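Local atomic coordinates of OxyA protein (Actinoplanes teichomyceticus, PDB entry 5HH3), a protein that probably catalyses a phenolic coupling that cyclises the peptide precursor of a glycopeptide antibiotic, as a haem-dependent enzyme of the cytochrome P450 family. Residues G160-D165 against N197-R202; P272-E277 against T360-L365. All coordinates share one frame; numbering follows the deposited sequence.

Interaction 1 of 2, residues G160-D165 against N197-R202; sequences GIPRDD and NKMTAR
Asp165 N bonds back to Pro162 O (3.0 Å), closing a turn that leads into helix 163-178, and the ring of this same Pro162 is one of the groups that Met199 reaches from the other segment. What passes between the two segments is apolar: one thioether laid against the short turn at 160-162. Ile161 sends CD1 onto the sulphur, 3.5 Å from Met199 SD, and the same methyl is 3.9 Å from Met199 CE. The two side chains cross at about a right angle, the end of the isoleucine lying across the far half of the methionine. Met199 gets there with CG anti to its backbone N (chi1 176°) and then bends at chi3 (-76°), which turns the terminal methyl along the turn. CE comes 4.0 Å from Gly160 O and, more loosely, 4.3 Å from Pro162 CD. Gly160, with positive phi, ends the preceding helix in a Schellman motif, so the methionine faces a tight helix-to-helix corner. On its own helix, Arg202 folds back with one guanidinium face over Met199 CA and brings Met199 CE to its edge, in plane. NH2 of Arg202 remains 6.0 Å from OD2 of Asp165, too far for a salt bridge, though the opposite charges may attract weakly; OD2 is instead hydrogen-bonded to Tyr195 OH. In P450 terms the corner joins helices E (142-159) and F (163-178), and Met199 rides on helix G (182-205). Tyr195 of that helix also packs on Ile161 and Pro162, Cys156 of helix E touches Ile161, and Phe212 of helix 211-219 lies against Met199.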
loop_
_atom_site.group_PDB
_atom_site.type_symbol
_atom_site.label_atom_id
_atom_site.label_comp_id
_atom_site.label_asym_id
_atom_site.label_seq_id
_atom_site.Cartn_x
_atom_site.Cartn_y
_atom_site.Cartn_z
ATOM N N GLY B 160 15.122 -15.591 26.560
ATOM C CA GLY B 160 16.321 -16.196 27.090
ATOM C C GLY B 160 17.595 -15.738 26.391
ATOM O O GLY B 160 18.597 -16.451 26.437
ATOM N N ILE B 161 17.584 -14.568 25.747
ATOM C CA ILE B 161 18.821 -14.038 25.161
ATOM C C ILE B 161 19.696 -13.571 26.346
ATOM O O ILE B 161 19.210 -12.815 27.176
ATOM C CB ILE B 161 18.574 -12.850 24.190
ATOM C CG1 ILE B 161 17.477 -13.140 23.142
ATOM C CG2 ILE B 161 19.868 -12.452 23.490
ATOM C CD1 ILE B 161 17.682 -14.409 22.353
ATOM N N PRO B 162 20.965 -14.041 26.452
ATOM C CA PRO B 162 21.800 -13.523 27.538
ATOM C C PRO B 162 21.997 -12.024 27.425
ATOM O O PRO B 162 22.019 -11.494 26.311
ATOM C CB PRO B 162 23.131 -14.274 27.367
ATOM C CG PRO B 162 22.766 -15.537 26.680
ATOM C CD PRO B 162 21.620 -15.175 25.769
ATOM N N ARG B 163 22.120 -11.358 28.573
ATOM C CA ARG B 163 22.205 -9.898 28.637
ATOM C C ARG B 163 23.301 -9.293 27.768
ATOM O O ARG B 163 23.094 -8.261 27.135
ATOM C CB ARG B 163 22.392 -9.444 30.087
ATOM C CG ARG B 163 21.135 -9.598 30.923
ATOM C CD ARG B 163 20.116 -8.566 30.514
ATOM N NE ARG B 163 18.872 -8.639 31.259
ATOM C CZ ARG B 163 18.573 -7.944 32.360
ATOM N NH1 ARG B 163 19.450 -7.127 32.942
ATOM N NH2 ARG B 163 17.371 -8.085 32.903
ATOM N N ASP B 164 24.448 -9.956 27.733
ATOM C CA ASP B 164 25.594 -9.537 26.908
ATOM C C ASP B 164 25.281 -9.439 25.417
ATOM O O ASP B 164 25.870 -8.612 24.720
ATOM C CB ASP B 164 26.770 -10.502 27.104
ATOM C CG ASP B 164 27.503 -10.291 28.423
ATOM O OD1 ASP B 164 27.095 -9.408 29.223
ATOM O OD2 ASP B 164 28.508 -11.011 28.656
ATOM N N ASP B 165 24.364 -10.287 24.941
ATOM C CA ASP B 165 24.021 -10.370 23.514
ATOM C C ASP B 165 22.896 -9.453 23.085
ATOM O O ASP B 165 22.760 -9.190 21.894
ATOM C CB ASP B 165 23.626 -11.807 23.145
ATOM C CG ASP B 165 24.764 -12.806 23.303
ATOM O OD1 ASP B 165 25.952 -12.433 23.162
ATOM O OD2 ASP B 165 24.453 -13.992 23.542
ATOM N N ASN B 197 19.754 -19.486 14.829
ATOM C CA ASN B 197 19.994 -20.873 14.432
ATOM C C ASN B 197 20.859 -21.630 15.435
ATOM O O ASN B 197 20.607 -22.802 15.695
ATOM C CB ASN B 197 20.637 -20.947 13.046
ATOM C CG ASN B 197 19.685 -20.550 11.925
ATOM O OD1 ASN B 197 18.470 -20.470 12.105
ATOM N ND2 ASN B 197 20.246 -20.309 10.749
ATOM N N LYS B 198 21.863 -20.966 16.004
ATOM C CA LYS B 198 22.672 -21.574 17.079
ATOM C C LYS B 198 21.832 -21.802 18.332
ATOM O O LYS B 198 21.844 -22.895 18.904
ATOM C CB LYS B 198 23.891 -20.710 17.423
ATOM C CG LYS B 198 24.981 -20.775 16.372
ATOM C CD LYS B 198 26.051 -19.732 16.635
ATOM C CE LYS B 198 27.101 -19.743 15.539
ATOM N NZ LYS B 198 28.002 -18.566 15.649
ATOM N N MET B 199 21.107 -20.762 18.735
ATOM C CA MET B 199 20.201 -20.820 19.882
ATOM C C MET B 199 19.173 -21.951 19.777
ATOM O O MET B 199 18.891 -22.636 20.763
ATOM C CB MET B 199 19.474 -19.493 20.027
ATOM C CG MET B 199 18.442 -19.472 21.137
ATOM S SD MET B 199 18.192 -17.817 21.804
ATOM C CE MET B 199 19.675 -17.681 22.799
ATOM N N THR B 200 18.619 -22.129 18.583
ATOM C CA THR B 200 17.744 -23.263 18.306
ATOM C C THR B 200 18.469 -24.601 18.473
ATOM O O THR B 200 17.967 -25.488 19.159
ATOM C CB THR B 200 17.134 -23.168 16.899
ATOM O OG1 THR B 200 16.305 -22.003 16.827
ATOM C CG2 THR B 200 16.270 -24.340 16.633
ATOM N N ALA B 201 19.645 -24.735 17.863
ATOM C CA ALA B 201 20.437 -25.950 18.004
ATOM C C ALA B 201 20.754 -26.233 19.472
ATOM O O ALA B 201 20.615 -27.369 19.918
ATOM C CB ALA B 201 21.719 -25.874 17.180
ATOM N N ARG B 202 21.142 -25.201 20.226
ATOM C CA ARG B 202 21.395 -25.350 21.671
ATOM C C ARG B 202 20.170 -25.854 22.423
ATOM O O ARG B 202 20.245 -26.856 23.134
ATOM C CB ARG B 202 21.933 -24.054 22.289
ATOM C CG ARG B 202 23.437 -23.886 22.081
ATOM C CD ARG B 202 24.002 -22.665 22.807
ATOM N NE ARG B 202 23.799 -21.415 22.054
ATOM C CZ ARG B 202 22.922 -20.446 22.329
ATOM N NH1 ARG B 202 22.083 -20.514 23.367
ATOM N NH2 ARG B 202 22.872 -19.379 21.528
#

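Interaction 2 of 2, residues P272-E277 against T360-L365; sequences PDWLDE and TAIPAL
Trp274 meets Ile362 and Pro363 through the six-membered end of its indole, and every contact across the pair is apolar. CZ2 lies 3.7 Å from Pro363 CG, while Pro363 CD sits 3.9 Å from CH2 of the tryptophan. On the other flank of CH2, Trp274 CZ3 touches Ile362 CG2 at 3.9 Å. Proline and isoleucine thus take adjoining parts of the ring, both approaching it obliquely. Chi1 of 69° places the indole between backbone N and carbonyl carbon; Leu275 CB lies over one face, toward the rim. Ile362 offers CB and CG2 to the ring while its longer branch leads away, and it also packs on Met254 of helix 225-256.

In the backbone, Pro363 has no N-H to give to the turn before, and helix 351-368 is kinked there.

The polar bonds run from Glu277 to residues outside the two segments: salt bridges to Arg280 and Arg333, and a hydrogen bond from Asp330 N to OE1. Glu277 and Arg280 are the ExxR pair of the P450 K helix, and Arg333 is consistent with the third member of the Glu-Arg-Arg triad. Trp274, three residues before that glutamate, packs the first turn of helix K (274-282) on helix L (351-368).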
loop_
_atom_site.group_PDB
_atom_site.type_symbol
_atom_site.label_atom_id
_atom_site.label_comp_id
_atom_site.label_asym_id
_atom_site.label_seq_id
_atom_site.Cartn_x
_atom_site.Cartn_y
_atom_site.Cartn_z
ATOM N N PRO B 272 -8.671 -2.397 41.615
ATOM C CA PRO B 272 -8.138 -3.671 41.104
ATOM C C PRO B 272 -8.092 -3.795 39.583
ATOM O O PRO B 272 -7.200 -4.462 39.069
ATOM C CB PRO B 272 -9.101 -4.710 41.685
ATOM C CG PRO B 272 -10.374 -3.961 41.843
ATOM C CD PRO B 272 -9.938 -2.611 42.337
ATOM N N ASP B 273 -9.034 -3.175 38.869
ATOM C CA ASP B 273 -9.069 -3.269 37.398
ATOM C C ASP B 273 -8.423 -2.076 36.682
ATOM O O ASP B 273 -8.708 -1.845 35.513
ATOM C CB ASP B 273 -10.519 -3.475 36.908
ATOM C CG ASP B 273 -11.139 -4.755 37.446
ATOM O OD1 ASP B 273 -10.466 -5.808 37.399
ATOM O OD2 ASP B 273 -12.294 -4.705 37.927
ATOM N N TRP B 274 -7.531 -1.351 37.364
ATOM C CA TRP B 274 -6.931 -0.119 36.817
ATOM C C TRP B 274 -6.284 -0.295 35.431
ATOM O O TRP B 274 -6.359 0.606 34.592
ATOM C CB TRP B 274 -5.893 0.462 37.796
ATOM C CG TRP B 274 -4.647 -0.363 37.938
ATOM C CD1 TRP B 274 -4.402 -1.343 38.865
ATOM C CD2 TRP B 274 -3.473 -0.270 37.145
ATOM N NE1 TRP B 274 -3.166 -1.884 38.670
ATOM C CE2 TRP B 274 -2.564 -1.240 37.626
ATOM C CE3 TRP B 274 -3.103 0.520 36.053
ATOM C CZ2 TRP B 274 -1.311 -1.434 37.063
ATOM C CZ3 TRP B 274 -1.850 0.323 35.493
ATOM C CH2 TRP B 274 -0.970 -0.644 36.003
ATOM N N LEU B 275 -5.635 -1.441 35.206
ATOM C CA LEU B 275 -4.907 -1.668 33.968
ATOM C C LEU B 275 -5.857 -1.821 32.786
ATOM O O LEU B 275 -5.565 -1.315 31.721
ATOM C CB LEU B 275 -3.973 -2.871 34.060
ATOM C CG LEU B 275 -3.202 -3.205 32.787
ATOM C CD1 LEU B 275 -2.378 -2.032 32.298
ATOM C CD2 LEU B 275 -2.323 -4.427 33.002
ATOM N N ASP B 276 -6.983 -2.500 32.983
ATOM C CA ASP B 276 -8.000 -2.587 31.923
ATOM C C ASP B 276 -8.498 -1.209 31.469
ATOM O O ASP B 276 -8.738 -1.034 30.292
ATOM C CB ASP B 276 -9.189 -3.433 32.352
ATOM C CG ASP B 276 -8.846 -4.902 32.476
ATOM O OD1 ASP B 276 -8.046 -5.401 31.669
ATOM O OD2 ASP B 276 -9.392 -5.550 33.386
ATOM N N GLU B 277 -8.645 -0.254 32.399
ATOM C CA GLU B 277 -9.015 1.124 32.026
ATOM C C GLU B 277 -7.904 1.865 31.272
ATOM O O GLU B 277 -8.179 2.578 30.318
ATOM C CB GLU B 277 -9.453 1.930 33.248
ATOM C CG GLU B 277 -9.785 3.391 32.977
ATOM C CD GLU B 277 -11.049 3.616 32.174
ATOM O OE1 GLU B 277 -11.355 4.800 31.930
ATOM O OE2 GLU B 277 -11.753 2.650 31.770
ATOM N N THR B 360 3.591 -4.179 36.000
ATOM C CA THR B 360 4.802 -4.032 36.785
ATOM C C THR B 360 5.418 -2.660 36.587
ATOM O O THR B 360 5.733 -1.981 37.565
ATOM C CB THR B 360 5.832 -5.129 36.411
ATOM O OG1 THR B 360 5.213 -6.417 36.561
ATOM C CG2 THR B 360 7.055 -5.070 37.320
ATOM N N ALA B 361 5.596 -2.244 35.335
ATOM C CA ALA B 361 6.331 -1.007 35.051
ATOM C C ALA B 361 5.584 0.285 35.410
ATOM O O ALA B 361 6.212 1.261 35.838
ATOM C CB ALA B 361 6.818 -0.981 33.610
ATOM N N ILE B 362 4.263 0.300 35.264
ATOM C CA ILE B 362 3.505 1.525 35.511
ATOM C C ILE B 362 3.472 1.891 37.008
ATOM O O ILE B 362 3.769 3.035 37.348
ATOM C CB ILE B 362 2.079 1.478 34.888
ATOM C CG1 ILE B 362 2.154 1.395 33.356
ATOM C CG2 ILE B 362 1.235 2.664 35.326
ATOM C CD1 ILE B 362 2.937 2.513 32.706
ATOM N N PRO B 363 3.106 0.939 37.895
ATOM C CA PRO B 363 3.218 1.218 39.328
ATOM C C PRO B 363 4.626 1.546 39.765
ATOM O O PRO B 363 4.802 2.422 40.613
ATOM C CB PRO B 363 2.763 -0.097 39.975
ATOM C CG PRO B 363 1.792 -0.640 38.981
ATOM C CD PRO B 363 2.502 -0.386 37.678
ATOM N N ALA B 364 5.620 0.856 39.202
ATOM C CA ALA B 364 7.027 1.171 39.506
ATOM C C ALA B 364 7.375 2.639 39.211
ATOM O O ALA B 364 7.998 3.316 40.032
ATOM C CB ALA B 364 7.944 0.266 38.724
ATOM N N LEU B 365 6.944 3.122 38.043
ATOM C CA LEU B 365 7.116 4.519 37.658
ATOM C C LEU B 365 6.395 5.480 38.597
ATOM O O LEU B 365 6.984 6.453 39.026
ATOM C CB LEU B 365 6.650 4.754 36.223
ATOM C CG LEU B 365 6.728 6.188 35.682
ATOM C CD1 LEU B 365 8.079 6.843 35.928
ATOM C CD2 LEU B 365 6.407 6.204 34.204
#

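In the fold
From the N terminus, the first contact to close is interaction 1, a loop of 31 intervening residues, nearly all helical, that folds helix 182-205 back onto the corner before helix 163-178. Interaction 2 follows and ties 272-277 to 360-365 around 82 residues, which include the short strands after helix 274-282, the haem-binding residues His289, Arg291 and His346 and the axial iron ligand Cys348. The two loops run in series, neither nested nor crossed. The centres of interactions 1 and 2 are 31 Å apart, and the nearest atoms of interactions 1 and 2 are about 12 Å apart. Helix 225-256 bridges the distance: Thr200 touches it near its start, at Asp225 and Leu228, and Leu365 near its end, at Ala251.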